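Local coordinates for protein spectinomycin phosphotransferase (Legionella pneumophila, PDB 3I1A) that phosphorylates the antibiotic spectinomycin, acting as a resistance factor with a protein-kinase-like fold, at residues Ala42-Ser46 with Lys47-Ile51; Thr83-Lys87 with Leu88-Leu92. All blocks are in the same frame, centred on the assembly; numbering follows the deposited sequence.

Contact 1. Residues Ala42-Ser46 with Lys47-Ile51; sequences ADSES and KSYFI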
ATOM      1  N   ALA A  42     -18.754   6.645  14.523  1.00 29.59           N
ATOM      2  CA  ALA A  42     -20.172   6.897  14.749  1.00 29.84           C
ATOM      3  C   ALA A  42     -20.814   5.573  15.158  1.00 29.66           C
ATOM      4  O   ALA A  42     -20.744   4.588  14.426  1.00 29.81           O
ATOM      5  CB  ALA A  42     -20.816   7.443  13.476  1.00 28.35           C
ATOM      6  N   ASP A  43     -21.450   5.561  16.320  1.00 32.28           N
ATOM      7  CA  ASP A  43     -22.062   4.339  16.843  1.00 33.23           C
ATOM      8  C   ASP A  43     -23.582   4.290  16.840  1.00 33.95           C
ATOM      9  O   ASP A  43     -24.245   5.257  17.230  1.00 32.08           O
ATOM     10  CB  ASP A  43     -21.585   4.113  18.279  1.00 35.78           C
ATOM     11  CG  ASP A  43     -20.083   4.147  18.403  1.00 36.72           C
ATOM     12  OD1 ASP A  43     -19.422   3.249  17.850  1.00 38.84           O
ATOM     13  OD2 ASP A  43     -19.568   5.080  19.049  1.00 38.67           O
ATOM     14  N   SER A  44     -24.118   3.153  16.391  1.00 35.39           N
ATOM     15  CA  SER A  44     -25.556   2.914  16.384  1.00 37.46           C
ATOM     16  C   SER A  44     -25.761   2.030  17.600  1.00 39.93           C
ATOM     17  O   SER A  44     -24.844   1.301  17.997  1.00 40.24           O
ATOM     18  CB  SER A  44     -25.996   2.138  15.139  1.00 36.78           C
ATOM     19  OG  SER A  44     -25.651   0.763  15.236  1.00 37.14           O
ATOM     20  N   GLU A  45     -26.943   2.088  18.201  1.00 42.84           N
ATOM     21  CA  GLU A  45     -27.220   1.260  19.374  1.00 45.86           C
ATOM     22  C   GLU A  45     -26.943  -0.207  19.053  1.00 45.95           C
ATOM     23  O   GLU A  45     -26.785  -1.030  19.952  1.00 46.97           O
ATOM     24  CB  GLU A  45     -28.680   1.441  19.816  1.00 47.59           C
ATOM     25  CG  GLU A  45     -28.999   2.865  20.255  1.00 50.33           C
ATOM     26  CD  GLU A  45     -30.433   3.056  20.711  1.00 52.47           C
ATOM     27  OE1 GLU A  45     -30.906   2.261  21.552  1.00 54.11           O
ATOM     28  OE2 GLU A  45     -31.087   4.014  20.240  1.00 53.63           O
ATOM     29  N   SER A  46     -26.850  -0.512  17.761  1.00 46.30           N
ATOM     30  CA  SER A  46     -26.623  -1.869  17.282  1.00 46.03           C
ATOM     31  C   SER A  46     -25.187  -2.146  16.851  1.00 45.52           C
ATOM     32  O   SER A  46     -24.698  -3.265  17.020  1.00 46.36           O
ATOM     33  CB  SER A  46     -27.552  -2.150  16.094  1.00 47.36           C
ATOM     34  OG  SER A  46     -28.843  -1.581  16.293  1.00 45.15           O
ATOM     35  N   LYS A  47     -24.516  -1.143  16.284  1.00 43.67           N
ATOM     36  CA  LYS A  47     -23.141  -1.321  15.811  1.00 42.61           C
ATOM     37  C   LYS A  47     -22.277  -0.058  15.939  1.00 40.71           C
ATOM     38  O   LYS A  47     -22.681   0.931  16.539  1.00 41.11           O
ATOM     39  CB  LYS A  47     -23.150  -1.755  14.338  1.00 42.97           C
ATOM     40  CG  LYS A  47     -24.032  -2.957  14.028  1.00 44.69           C
ATOM     41  CD  LYS A  47     -24.209  -3.132  12.527  1.00 44.88           C
ATOM     42  CE  LYS A  47     -25.163  -4.271  12.215  1.00 46.75           C
ATOM     43  NZ  LYS A  47     -25.399  -4.443  10.747  1.00 47.41           N
ATOM     44  N   SER A  48     -21.079  -0.117  15.367  1.00 38.35           N
ATOM     45  CA  SER A  48     -20.153   1.009  15.377  1.00 35.71           C
ATOM     46  C   SER A  48     -19.701   1.237  13.942  1.00 33.03           C
ATOM     47  O   SER A  48     -19.450   0.280  13.210  1.00 32.78           O
ATOM     48  CB  SER A  48     -18.946   0.701  16.260  1.00 36.89           C
ATOM     49  OG  SER A  48     -18.125   1.847  16.392  1.00 40.59           O
ATOM     50  N   TYR A  49     -19.589   2.502  13.536  1.00 29.61           N
ATOM     51  CA  TYR A  49     -19.185   2.828  12.173  1.00 27.18           C
ATOM     52  C   TYR A  49     -17.971   3.746  12.075  1.00 24.43           C
ATOM     53  O   TYR A  49     -17.753   4.620  12.928  1.00 24.85           O
ATOM     54  CB  TYR A  49     -20.345   3.501  11.435  1.00 27.24           C
ATOM     55  CG  TYR A  49     -21.561   2.626  11.261  1.00 26.08           C
ATOM     56  CD1 TYR A  49     -21.700   1.805  10.147  1.00 26.93           C
ATOM     57  CD2 TYR A  49     -22.571   2.632  12.203  1.00 28.02           C
ATOM     58  CE1 TYR A  49     -22.832   1.007   9.976  1.00 28.39           C
ATOM     59  CE2 TYR A  49     -23.708   1.841  12.046  1.00 28.70           C
ATOM     60  CZ  TYR A  49     -23.829   1.035  10.934  1.00 28.64           C
ATOM     61  OH  TYR A  49     -24.956   0.255  10.793  1.00 29.30           O
ATOM     62  N   PHE A  50     -17.196   3.534  11.023  1.00 22.85           N
ATOM     63  CA  PHE A  50     -16.015   4.350  10.734  1.00 21.70           C
ATOM     64  C   PHE A  50     -16.388   5.181   9.512  1.00 20.17           C
ATOM     65  O   PHE A  50     -16.669   4.648   8.417  1.00 17.29           O
ATOM     66  CB  PHE A  50     -14.809   3.449  10.440  1.00 22.47           C
ATOM     67  CG  PHE A  50     -13.569   4.191  10.048  1.00 23.66           C
ATOM     68  CD1 PHE A  50     -13.209   4.306   8.712  1.00 23.61           C
ATOM     69  CD2 PHE A  50     -12.743   4.774  11.022  1.00 23.32           C
ATOM     70  CE1 PHE A  50     -12.042   4.989   8.337  1.00 25.72           C
ATOM     71  CE2 PHE A  50     -11.580   5.459  10.658  1.00 24.01           C
ATOM     72  CZ  PHE A  50     -11.228   5.567   9.319  1.00 24.92           C
ATOM     73  N   ILE A  51     -16.415   6.495   9.707  1.00 19.18           N
ATOM     74  CA  ILE A  51     -16.798   7.399   8.630  1.00 20.66           C
ATOM     75  C   ILE A  51     -15.638   8.233   8.128  1.00 20.96           C
ATOM     76  O   ILE A  51     -14.861   8.771   8.925  1.00 22.61           O
ATOM     77  CB  ILE A  51     -17.925   8.350   9.103  1.00 19.82           C
ATOM     78  CG1 ILE A  51     -19.044   7.543   9.781  1.00 20.53           C
ATOM     79  CG2 ILE A  51     -18.449   9.158   7.931  1.00 21.01           C
ATOM     80  CD1 ILE A  51     -19.698   6.511   8.925  1.00 18.94           C
TER
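Ala-42 opens the first segment as one half of a hydrogen-bonded antiparallel pair with Tyr-49, and two backbone bonds join them. Ala-42 N gives a bond to Tyr-49 O (2.8 Å), while Tyr-49 N returns one to Ala-42 O at 2.5 Å. The same oxygen lies in the plane of the Tyr-49 ring, beside its edge. On this face the Ala-42 methyl also approaches CG1 of Ile-51 (4.1 Å from Ala-42 CB), and Leu-15 of helix 10-19 touches both residues.

Asp-43 turns to the other face, where Ser-48 is its non-hydrogen-bonded partner. With CG beside the backbone N (chi1 -52°), the carboxylate brings OD1 across to accept a hydrogen bond from the Ser-48 hydroxyl; modelled at 2.4 Å between OD1 and OG, its exact length is doubtful. OD2 is taken by Gln-41 NE2.

Ser-44 N then bonds to Lys-47 O (2.7 Å), and its side chain folds into the turn. The hydroxyl sits between the backbone N and the carbonyl carbon (chi1 76°), from where OG accepts Lys-47 N in a bond modelled very short, while CB rests at the Tyr-49 ring edge, 3.9 Å from CE2. Past Glu-45, at the exposed end of the loop, Ser-46 lays CB alongside the start of the Lys-47 side chain.

The hairpin of strands 38-43 and 48-55 belongs to the antiparallel sheet of the kinase-like N-terminal lobe; Phe-50, further along, is known to bind ADP and AMP. Two donors, Ser-48 OG and Gln-41 NE2, meet the two oxygens of Asp-43, which would tend to limit its rotation and probably favours the charged form, although the short OD1 contact is of uncertain length.

Contact 2. Residues Thr83-Lys87 with Leu88-Leu92; sequences TLEAK and LFQQL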
ATOM      1  N   THR A  83     -25.252   3.357   0.463  1.00 18.80           N
ATOM      2  CA  THR A  83     -26.173   4.442   0.787  1.00 20.15           C
ATOM      3  C   THR A  83     -27.551   3.878   0.449  1.00 21.22           C
ATOM      4  O   THR A  83     -27.638   2.788  -0.106  1.00 22.39           O
ATOM      5  CB  THR A  83     -25.957   5.677  -0.076  1.00 21.36           C
ATOM      6  OG1 THR A  83     -26.361   5.396  -1.428  1.00 19.30           O
ATOM      7  CG2 THR A  83     -24.486   6.093  -0.037  1.00 17.25           C
ATOM      8  N   LEU A  84     -28.615   4.602   0.776  1.00 23.21           N
ATOM      9  CA  LEU A  84     -29.959   4.108   0.486  1.00 25.67           C
ATOM     10  C   LEU A  84     -30.188   3.965  -1.015  1.00 28.19           C
ATOM     11  O   LEU A  84     -31.031   3.158  -1.435  1.00 29.67           O
ATOM     12  CB  LEU A  84     -31.024   5.017   1.117  1.00 24.06           C
ATOM     13  CG  LEU A  84     -31.084   4.896   2.650  1.00 25.86           C
ATOM     14  CD1 LEU A  84     -32.042   5.934   3.237  1.00 22.78           C
ATOM     15  CD2 LEU A  84     -31.497   3.472   3.034  1.00 25.31           C
ATOM     16  N   GLU A  85     -29.433   4.721  -1.815  1.00 29.99           N
ATOM     17  CA  GLU A  85     -29.544   4.652  -3.282  1.00 29.98           C
ATOM     18  C   GLU A  85     -28.604   3.557  -3.812  1.00 28.79           C
ATOM     19  O   GLU A  85     -28.344   3.454  -5.023  1.00 27.79           O
ATOM     20  CB  GLU A  85     -29.163   5.991  -3.923  1.00 32.80           C
ATOM     21  CG  GLU A  85     -29.894   7.205  -3.367  1.00 37.51           C
ATOM     22  CD  GLU A  85     -29.441   8.514  -4.011  1.00 39.02           C
ATOM     23  OE1 GLU A  85     -28.218   8.742  -4.139  1.00 40.33           O
ATOM     24  OE2 GLU A  85     -30.310   9.326  -4.385  1.00 42.79           O
ATOM     25  N   ALA A  86     -28.094   2.746  -2.890  1.00 25.69           N
ATOM     26  CA  ALA A  86     -27.201   1.643  -3.215  1.00 25.27           C
ATOM     27  C   ALA A  86     -25.850   2.061  -3.813  1.00 22.98           C
ATOM     28  O   ALA A  86     -25.279   1.330  -4.615  1.00 22.27           O
ATOM     29  CB  ALA A  86     -27.916   0.643  -4.156  1.00 24.74           C
ATOM     30  N   LYS A  87     -25.354   3.236  -3.419  1.00 21.58           N
ATOM     31  CA  LYS A  87     -24.049   3.740  -3.876  1.00 19.54           C
ATOM     32  C   LYS A  87     -23.032   3.501  -2.759  1.00 18.87           C
ATOM     33  O   LYS A  87     -23.413   3.444  -1.580  1.00 19.38           O
ATOM     34  CB  LYS A  87     -24.139   5.236  -4.176  1.00 21.20           C
ATOM     35  CG  LYS A  87     -25.085   5.541  -5.320  1.00 25.37           C
ATOM     36  CD  LYS A  87     -25.673   6.942  -5.245  1.00 31.25           C
ATOM     37  CE  LYS A  87     -24.621   8.025  -5.398  1.00 33.76           C
ATOM     38  NZ  LYS A  87     -25.202   9.399  -5.454  1.00 35.86           N
ATOM     39  N   LEU A  88     -21.751   3.381  -3.117  1.00 18.11           N
ATOM     40  CA  LEU A  88     -20.690   3.136  -2.137  1.00 17.51           C
ATOM     41  C   LEU A  88     -20.208   4.392  -1.404  1.00 17.82           C
ATOM     42  O   LEU A  88     -19.322   4.331  -0.554  1.00 18.23           O
ATOM     43  CB  LEU A  88     -19.509   2.410  -2.806  1.00 19.26           C
ATOM     44  CG  LEU A  88     -19.807   0.960  -3.245  1.00 20.89           C
ATOM     45  CD1 LEU A  88     -18.519   0.314  -3.781  1.00 24.37           C
ATOM     46  CD2 LEU A  88     -20.341   0.146  -2.064  1.00 22.93           C
ATOM     47  N   PHE A  89     -20.801   5.534  -1.725  1.00 16.66           N
ATOM     48  CA  PHE A  89     -20.440   6.761  -1.050  1.00 19.32           C
ATOM     49  C   PHE A  89     -21.492   7.808  -1.378  1.00 19.31           C
ATOM     50  O   PHE A  89     -22.174   7.699  -2.403  1.00 20.09           O
ATOM     51  CB  PHE A  89     -19.036   7.220  -1.497  1.00 20.30           C
ATOM     52  CG  PHE A  89     -18.983   7.768  -2.908  1.00 21.14           C
ATOM     53  CD1 PHE A  89     -19.102   9.133  -3.146  1.00 20.52           C
ATOM     54  CD2 PHE A  89     -18.790   6.919  -3.995  1.00 21.94           C
ATOM     55  CE1 PHE A  89     -19.024   9.648  -4.445  1.00 19.53           C
ATOM     56  CE2 PHE A  89     -18.713   7.426  -5.295  1.00 23.01           C
ATOM     57  CZ  PHE A  89     -18.831   8.798  -5.514  1.00 21.60           C
ATOM     58  N   GLN A  90     -21.648   8.792  -0.488  1.00 18.88           N
ATOM     59  CA  GLN A  90     -22.607   9.866  -0.684  1.00 19.44           C
ATOM     60  C   GLN A  90     -21.893  11.146  -1.122  1.00 20.43           C
ATOM     61  O   GLN A  90     -21.026  11.679  -0.414  1.00 19.77           O
ATOM     62  CB  GLN A  90     -23.357  10.155   0.610  1.00 21.37           C
ATOM     63  CG  GLN A  90     -24.469  11.192   0.412  1.00 24.18           C
ATOM     64  CD  GLN A  90     -25.549  10.669  -0.529  1.00 25.47           C
ATOM     65  OE1 GLN A  90     -26.035   9.546  -0.363  1.00 27.18           O
ATOM     66  NE2 GLN A  90     -25.924  11.473  -1.517  1.00 25.35           N
ATOM     67  N   GLN A  91     -22.231  11.637  -2.303  1.00 20.49           N
ATOM     68  CA  GLN A  91     -21.606  12.870  -2.774  1.00 22.05           C
ATOM     69  C   GLN A  91     -22.447  14.048  -2.318  1.00 24.04           C
ATOM     70  O   GLN A  91     -23.614  14.139  -2.662  1.00 26.01           O
ATOM     71  CB  GLN A  91     -21.552  12.929  -4.295  1.00 20.97           C
ATOM     72  CG  GLN A  91     -20.907  14.220  -4.805  1.00 20.07           C
ATOM     73  CD  GLN A  91     -19.427  14.315  -4.463  1.00 20.97           C
ATOM     74  OE1 GLN A  91     -18.611  13.520  -4.947  1.00 23.37           O
ATOM     75  NE2 GLN A  91     -19.066  15.292  -3.636  1.00 21.02           N
ATOM     76  N   LEU A  92     -21.869  14.958  -1.550  1.00 24.97           N
ATOM     77  CA  LEU A  92     -22.635  16.113  -1.140  1.00 25.03           C
ATOM     78  C   LEU A  92     -22.108  17.268  -1.971  1.00 25.44           C
ATOM     79  O   LEU A  92     -21.265  17.080  -2.841  1.00 25.56           O
ATOM     80  CB  LEU A  92     -22.478  16.371   0.355  1.00 25.96           C
ATOM     81  CG  LEU A  92     -23.086  15.229   1.175  1.00 26.13           C
ATOM     82  CD1 LEU A  92     -22.799  15.435   2.646  1.00 29.07           C
ATOM     83  CD2 LEU A  92     -24.576  15.166   0.929  1.00 25.93           C
TER
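Thr-83 directs its methyl at the backbone carbonyl of Phe-89, just before strand 90-91: CG2 lies 3.7 Å from Phe-89 O and 3.8 Å from Gln-90 OE1. The amide of Gln-90 gets there by a bend in its chain (chi2 64°), which swings OE1 back toward the threonine and sets it against CB and CG2 in van der Waals contact. Lys-87 runs along another flank of the Phe-89 carbonyl, its CB 3.6 Å from that oxygen. Further out the lysine chain bends (chi3 65°) and carries NZ to Glu-85 OE1, a salt bridge in which NZ and OE1 are 3.4 Å apart and the hydrogen bond is weak.

These side chains are set on a type I turn from Thr-83 to Ala-86, closed by Ala-86 N to Thr-83 O. Thr-83 N reaches Lys-87 O as well, completing the pattern of a type I turn with a G1 beta bulge, in which Ala-86 adopts the positive phi (65°) more often filled by glycine. Thr-83 OG1 fastens the loop from inside, accepting Lys-87 N at 3.1 Å and, weakly, Glu-85 N.

Phe-89 and Leu-88 point their side chains away from the turn: the phenyl ring meets Leu-63 of helix 61-71 and Ile-98 of strand 95-101, and Leu-88 packs on Ile-66 of the same helix. On the strand's far end, Gln-91 NE2 donates to Leu-92 O (2.9 Å) and to Gly-56 O.

Overall arrangement
Contacts 1 and 2 lie in series along the chain: contact 1, at the turn end of the hairpin 38-55, comes before contact 2, where a turn at 83-86 leads into strand 90-91, with helix 61-71 between them. Their centres are about 17 Å apart and their nearest atoms about 9 Å, so they do not touch. They share the five-stranded antiparallel sheet: strands 38-43 and 48-55 lie side by side within it, strand 95-101 follows, and 90-91 forms the outermost strand beyond. Helix 10-19 reaches both contacts. Together they illustrate how local turns deliver strands to one sheet of the kinase-like lobe, whose residues Phe-50, Lys-52 and Pro-101 bind ADP.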